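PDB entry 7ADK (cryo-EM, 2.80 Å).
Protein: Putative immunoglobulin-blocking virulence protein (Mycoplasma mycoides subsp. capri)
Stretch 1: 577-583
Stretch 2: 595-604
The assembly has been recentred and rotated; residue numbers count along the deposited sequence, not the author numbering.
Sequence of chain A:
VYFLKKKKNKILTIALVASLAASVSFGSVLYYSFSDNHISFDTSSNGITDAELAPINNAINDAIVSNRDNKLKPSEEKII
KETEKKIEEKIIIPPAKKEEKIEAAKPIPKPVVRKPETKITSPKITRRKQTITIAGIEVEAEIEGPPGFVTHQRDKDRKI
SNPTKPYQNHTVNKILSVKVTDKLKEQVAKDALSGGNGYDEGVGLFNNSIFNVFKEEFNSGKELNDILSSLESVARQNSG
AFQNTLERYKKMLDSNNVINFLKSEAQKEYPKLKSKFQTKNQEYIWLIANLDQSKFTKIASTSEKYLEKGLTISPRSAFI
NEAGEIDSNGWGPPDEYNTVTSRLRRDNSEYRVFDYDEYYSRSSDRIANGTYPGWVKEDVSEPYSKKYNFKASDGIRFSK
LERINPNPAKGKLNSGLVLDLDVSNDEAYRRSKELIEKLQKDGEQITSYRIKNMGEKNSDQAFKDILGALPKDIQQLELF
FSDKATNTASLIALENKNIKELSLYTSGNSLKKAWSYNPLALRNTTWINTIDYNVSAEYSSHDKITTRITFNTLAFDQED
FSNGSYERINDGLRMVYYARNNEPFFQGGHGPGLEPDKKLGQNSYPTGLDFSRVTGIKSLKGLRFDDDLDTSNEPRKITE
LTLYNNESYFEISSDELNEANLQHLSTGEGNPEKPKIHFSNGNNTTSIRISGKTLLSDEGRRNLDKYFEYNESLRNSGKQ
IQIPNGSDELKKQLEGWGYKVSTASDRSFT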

ATOM      1  N   TYR A 577      19.180 -27.351   0.452  1.00 58.67           N
ATOM      2  CA  TYR A 577      19.976 -27.254  -0.758  1.00 58.67           C
ATOM      3  C   TYR A 577      20.431 -28.603  -1.313  1.00 58.67           C
ATOM      4  O   TYR A 577      20.728 -28.639  -2.502  1.00 58.67           O
ATOM      5  CB  TYR A 577      21.131 -26.265  -0.523  1.00 58.67           C
ATOM      6  CG  TYR A 577      20.750 -24.795  -0.284  1.00 58.67           C
ATOM      7  CD1 TYR A 577      19.471 -24.305  -0.618  1.00 58.67           C
ATOM      8  CD2 TYR A 577      21.691 -23.890   0.251  1.00 58.67           C
ATOM      9  CE1 TYR A 577      19.138 -22.960  -0.427  1.00 58.67           C
ATOM     10  CE2 TYR A 577      21.354 -22.536   0.454  1.00 58.67           C
ATOM     11  CZ  TYR A 577      20.072 -22.065   0.115  1.00 58.67           C
ATOM     12  OH  TYR A 577      19.736 -20.761   0.286  1.00 58.67           O
ATOM     13  N   TYR A 578      20.465 -29.702  -0.548  1.00 63.18           N
ATOM     14  CA  TYR A 578      20.894 -31.027  -1.047  1.00 63.18           C
ATOM     15  C   TYR A 578      20.276 -32.254  -0.360  1.00 63.18           C
ATOM     16  O   TYR A 578      19.903 -33.182  -1.063  1.00 63.18           O
ATOM     17  CB  TYR A 578      22.418 -31.177  -0.999  1.00 63.18           C
ATOM     18  CG  TYR A 578      23.197 -30.198  -1.855  1.00 63.18           C
ATOM     19  CD1 TYR A 578      23.249 -30.372  -3.250  1.00 63.18           C
ATOM     20  CD2 TYR A 578      23.834 -29.096  -1.264  1.00 63.18           C
ATOM     21  CE1 TYR A 578      23.927 -29.437  -4.052  1.00 63.18           C
ATOM     22  CE2 TYR A 578      24.505 -28.158  -2.061  1.00 63.18           C
ATOM     23  CZ  TYR A 578      24.559 -28.330  -3.454  1.00 63.18           C
ATOM     24  OH  TYR A 578      25.209 -27.407  -4.198  1.00 63.18           O
ATOM     25  N   ALA A 579      20.161 -32.308   0.965  1.00 61.31           N
ATOM     26  CA  ALA A 579      19.762 -33.541   1.654  1.00 61.31           C
ATOM     27  C   ALA A 579      18.273 -33.904   1.479  1.00 61.31           C
ATOM     28  O   ALA A 579      17.921 -35.081   1.486  1.00 61.31           O
ATOM     29  CB  ALA A 579      20.135 -33.441   3.130  1.00 61.31           C
ATOM     30  N   ARG A 580      17.389 -32.919   1.295  1.00 60.55           N
ATOM     31  CA  ARG A 580      15.961 -33.096   0.973  1.00 60.55           C
ATOM     32  C   ARG A 580      15.570 -32.386  -0.330  1.00 60.55           C
ATOM     33  O   ARG A 580      14.398 -32.214  -0.629  1.00 60.55           O
ATOM     34  CB  ARG A 580      15.084 -32.683   2.166  1.00 60.55           C
ATOM     35  CG  ARG A 580      15.230 -33.621   3.364  1.00 60.55           C
ATOM     36  CD  ARG A 580      14.480 -33.147   4.611  1.00 60.55           C
ATOM     37  NE  ARG A 580      13.038 -33.381   4.512  1.00 60.55           N
ATOM     38  CZ  ARG A 580      12.110 -33.000   5.368  1.00 60.55           C
ATOM     39  NH1 ARG A 580      10.878 -33.305   5.151  1.00 60.55           N
ATOM     40  NH2 ARG A 580      12.361 -32.337   6.458  1.00 60.55           N
ATOM     41  N   ASN A 581      16.535 -31.967  -1.148  1.00 61.86           N
ATOM     42  CA  ASN A 581      16.292 -31.129  -2.317  1.00 61.86           C
ATOM     43  C   ASN A 581      15.395 -31.789  -3.375  1.00 61.86           C
ATOM     44  O   ASN A 581      14.730 -31.086  -4.125  1.00 61.86           O
ATOM     45  CB  ASN A 581      17.646 -30.726  -2.908  1.00 61.86           C
ATOM     46  CG  ASN A 581      17.547 -29.897  -4.173  1.00 61.86           C
ATOM     47  OD1 ASN A 581      17.406 -28.692  -4.158  1.00 61.86           O
ATOM     48  ND2 ASN A 581      17.658 -30.511  -5.318  1.00 61.86           N
ATOM     49  N   ASN A 582      15.363 -33.111  -3.508  1.00 63.30           N
ATOM     50  CA  ASN A 582      14.524 -33.733  -4.533  1.00 63.30           C
ATOM     51  C   ASN A 582      13.013 -33.617  -4.241  1.00 63.30           C
ATOM     52  O   ASN A 582      12.206 -33.862  -5.129  1.00 63.30           O
ATOM     53  CB  ASN A 582      15.012 -35.163  -4.795  1.00 63.30           C
ATOM     54  CG  ASN A 582      14.649 -36.143  -3.714  1.00 63.30           C
ATOM     55  OD1 ASN A 582      14.796 -35.884  -2.531  1.00 63.30           O
ATOM     56  ND2 ASN A 582      14.156 -37.282  -4.097  1.00 63.30           N
ATOM     57  N   GLU A 583      12.615 -33.213  -3.038  1.00 63.58           N
ATOM     58  CA  GLU A 583      11.227 -32.941  -2.659  1.00 63.58           C
ATOM     59  C   GLU A 583      10.750 -31.560  -3.144  1.00 63.58           C
ATOM     60  O   GLU A 583      11.508 -30.600  -3.048  1.00 63.58           O
ATOM     61  CB  GLU A 583      11.053 -32.951  -1.137  1.00 63.58           C
ATOM     62  CG  GLU A 583      11.563 -34.196  -0.407  1.00 63.58           C
ATOM     63  CD  GLU A 583      11.428 -34.075   1.119  1.00 63.58           C
ATOM     64  OE1 GLU A 583      10.469 -33.422   1.590  1.00 63.58           O
ATOM     65  OE2 GLU A 583      12.247 -34.654   1.857  1.00 63.58           O
ATOM     66  N   GLU A 595      15.964 -33.872 -13.966  1.00 72.84           N
ATOM     67  CA  GLU A 595      16.158 -35.103 -13.177  1.00 72.84           C
ATOM     68  C   GLU A 595      16.382 -34.824 -11.670  1.00 72.84           C
ATOM     69  O   GLU A 595      17.509 -34.894 -11.180  1.00 72.84           O
ATOM     70  CB  GLU A 595      17.268 -35.959 -13.820  1.00 72.84           C
ATOM     71  CG  GLU A 595      18.603 -35.267 -14.129  1.00 72.84           C
ATOM     72  CD  GLU A 595      19.363 -35.975 -15.265  1.00 72.84           C
ATOM     73  OE1 GLU A 595      19.520 -37.203 -15.213  1.00 72.84           O
ATOM     74  OE2 GLU A 595      19.844 -35.304 -16.201  1.00 72.84           O
ATOM     75  N   PRO A 596      15.319 -34.495 -10.904  1.00 68.26           N
ATOM     76  CA  PRO A 596      15.396 -33.966  -9.527  1.00 68.26           C
ATOM     77  C   PRO A 596      16.096 -34.818  -8.476  1.00 68.26           C
ATOM     78  O   PRO A 596      16.573 -34.301  -7.473  1.00 68.26           O
ATOM     79  CB  PRO A 596      13.957 -33.719  -9.080  1.00 68.26           C
ATOM     80  CG  PRO A 596      13.238 -33.516 -10.400  1.00 68.26           C
ATOM     81  CD  PRO A 596      13.944 -34.448 -11.365  1.00 68.26           C
ATOM     82  N   ASP A 597      16.131 -36.122  -8.699  1.00 72.46           N
ATOM     83  CA  ASP A 597      16.692 -37.123  -7.803  1.00 72.46           C
ATOM     84  C   ASP A 597      18.197 -37.362  -8.016  1.00 72.46           C
ATOM     85  O   ASP A 597      18.892 -37.756  -7.084  1.00 72.46           O
ATOM     86  CB  ASP A 597      15.898 -38.415  -8.017  1.00 72.46           C
ATOM     87  CG  ASP A 597      14.391 -38.194  -7.865  1.00 72.46           C
ATOM     88  OD1 ASP A 597      13.938 -37.939  -6.730  1.00 72.46           O
ATOM     89  OD2 ASP A 597      13.668 -38.276  -8.878  1.00 72.46           O
ATOM     90  N   LYS A 598      18.706 -37.126  -9.230  1.00 72.05           N
ATOM     91  CA  LYS A 598      20.119 -37.312  -9.600  1.00 72.05           C
ATOM     92  C   LYS A 598      20.891 -36.002  -9.518  1.00 72.05           C
ATOM     93  O   LYS A 598      21.749 -35.834  -8.656  1.00 72.05           O
ATOM     94  CB  LYS A 598      20.243 -37.975 -10.987  1.00 72.05           C
ATOM     95  CG  LYS A 598      21.699 -38.248 -11.390  1.00 72.05           C
ATOM     96  CD  LYS A 598      21.810 -38.908 -12.761  1.00 72.05           C
ATOM     97  CE  LYS A 598      23.260 -39.146 -13.166  1.00 72.05           C
ATOM     98  NZ  LYS A 598      23.384 -39.818 -14.458  1.00 72.05           N
ATOM     99  N   LYS A 599      20.597 -35.072 -10.430  1.00 69.99           N
ATOM    100  CA  LYS A 599      21.315 -33.799 -10.582  1.00 69.99           C
ATOM    101  C   LYS A 599      20.680 -32.726  -9.708  1.00 69.99           C
ATOM    102  O   LYS A 599      20.066 -31.789 -10.206  1.00 69.99           O
ATOM    103  CB  LYS A 599      21.369 -33.377 -12.059  1.00 69.99           C
ATOM    104  CG  LYS A 599      22.178 -34.316 -12.949  1.00 69.99           C
ATOM    105  CD  LYS A 599      22.261 -33.743 -14.358  1.00 69.99           C
ATOM    106  CE  LYS A 599      23.018 -34.663 -15.311  1.00 69.99           C
ATOM    107  NZ  LYS A 599      22.510 -34.545 -16.690  1.00 69.99           N
ATOM    108  N   LEU A 600      20.843 -32.830  -8.396  1.00 67.27           N
ATOM    109  CA  LEU A 600      20.319 -31.876  -7.413  1.00 67.27           C
ATOM    110  C   LEU A 600      20.681 -30.423  -7.767  1.00 67.27           C
ATOM    111  O   LEU A 600      19.861 -29.531  -7.575  1.00 67.27           O
ATOM    112  CB  LEU A 600      20.832 -32.253  -6.017  1.00 67.27           C
ATOM    113  CG  LEU A 600      20.028 -33.320  -5.279  1.00 67.27           C
ATOM    114  CD1 LEU A 600      19.755 -34.583  -6.060  1.00 67.27           C
ATOM    115  CD2 LEU A 600      20.785 -33.729  -4.040  1.00 67.27           C
ATOM    116  N   GLY A 601      21.848 -30.189  -8.360  1.00 68.80           N
ATOM    117  CA  GLY A 601      22.305 -28.892  -8.844  1.00 68.80           C
ATOM    118  C   GLY A 601      21.421 -28.177  -9.872  1.00 68.80           C
ATOM    119  O   GLY A 601      21.281 -26.960  -9.789  1.00 68.80           O
ATOM    120  N   GLN A 602      20.797 -28.896 -10.810  1.00 66.59           N
ATOM    121  CA  GLN A 602      19.951 -28.315 -11.871  1.00 66.59           C
ATOM    122  C   GLN A 602      18.562 -27.868 -11.386  1.00 66.59           C
ATOM    123  O   GLN A 602      17.821 -27.222 -12.115  1.00 66.59           O
ATOM    124  CB  GLN A 602      19.817 -29.307 -13.039  1.00 66.59           C
ATOM    125  CG  GLN A 602      21.122 -29.687 -13.752  1.00 66.59           C
ATOM    126  CD  GLN A 602      21.722 -28.587 -14.615  1.00 66.59           C
ATOM    127  OE1 GLN A 602      21.518 -27.418 -14.429  1.00 66.59           O
ATOM    128  NE2 GLN A 602      22.523 -28.888 -15.574  1.00 66.59           N
ATOM    129  N   ASN A 603      18.196 -28.206 -10.158  1.00 63.87           N
ATOM    130  CA  ASN A 603      16.911 -27.919  -9.545  1.00 63.87           C
ATOM    131  C   ASN A 603      16.890 -26.558  -8.850  1.00 63.87           C
ATOM    132  O   ASN A 603      17.933 -26.044  -8.454  1.00 63.87           O
ATOM    133  CB  ASN A 603      16.595 -29.062  -8.583  1.00 63.87           C
ATOM    134  CG  ASN A 603      16.352 -30.342  -9.331  1.00 63.87           C
ATOM    135  OD1 ASN A 603      15.233 -30.655  -9.673  1.00 63.87           O
ATOM    136  ND2 ASN A 603      17.364 -31.072  -9.715  1.00 63.87           N
ATOM    137  N   SER A 604      15.702 -25.987  -8.666  1.00 58.17           N
ATOM    138  CA  SER A 604      15.515 -24.760  -7.897  1.00 58.17           C
ATOM    139  C   SER A 604      15.695 -24.973  -6.389  1.00 58.17           C
ATOM    140  O   SER A 604      15.636 -26.090  -5.892  1.00 58.17           O
ATOM    141  CB  SER A 604      14.161 -24.160  -8.238  1.00 58.17           C
ATOM    142  OG  SER A 604      13.909 -22.996  -7.500  1.00 58.17           O
TER

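The first stretch carries the last residues of a helix, leaves helical geometry at Arg580, and reverses through a type I beta turn from Arg580 to Glu583, closed by Glu583 N to Arg580 O at 3.2 Å. The second is mostly loop, with a short 3-10 segment at 600-602. Two places bring the backbones near: Asn582 CA lies 5.1 Å from Pro596 CA, and Tyr578 CA lies 6.4 Å from Leu600 CA. No backbone-to-backbone hydrogen bond joins the stretches; the hydrogen bonds across the contact start from side chains, and the two stretches together bury 360 Å².

The two central residues of the turn, Asn581 and Asn582, point their CA-to-CB bonds toward the second stretch. Asn582 makes the better bond: its ND2 donates to Asp597 OD1 at 2.7 Å, and the nearly straight N-H...O angle of 175° points the N-H almost straight at the carboxylate oxygen. Close by, Asn582 CB packs 3.2 Å from Pro596 O. Asn581 ND2 reaches Leu600 O at 3.3 Å, but the 121° angle makes this hydrogen bond weak. Asn581 ND2 also lies 3.7 Å from Leu600 CG and from Asn603 CB.

Leu600 has the largest area covered by the opposing stretch. Leu600 CB lies at the edge of the Tyr578 ring, near its plane, 4.1 Å from Tyr578 CD1, while Leu600 CD2 sits 3.2 Å from Tyr578 O. The aromatic contact is therefore edge packing rather than a stack on the ring face.

Each stretch is also braced internally. Arg580, whose CA-to-CB bond points away from the second stretch, spans its turn through a salt bridge from NE to Glu583 OE2 at 3.0 Å. In the second stretch, Lys599 NZ pairs with Glu595 OE2 at 2.8 Å, tying together residues on both sides of Asp597.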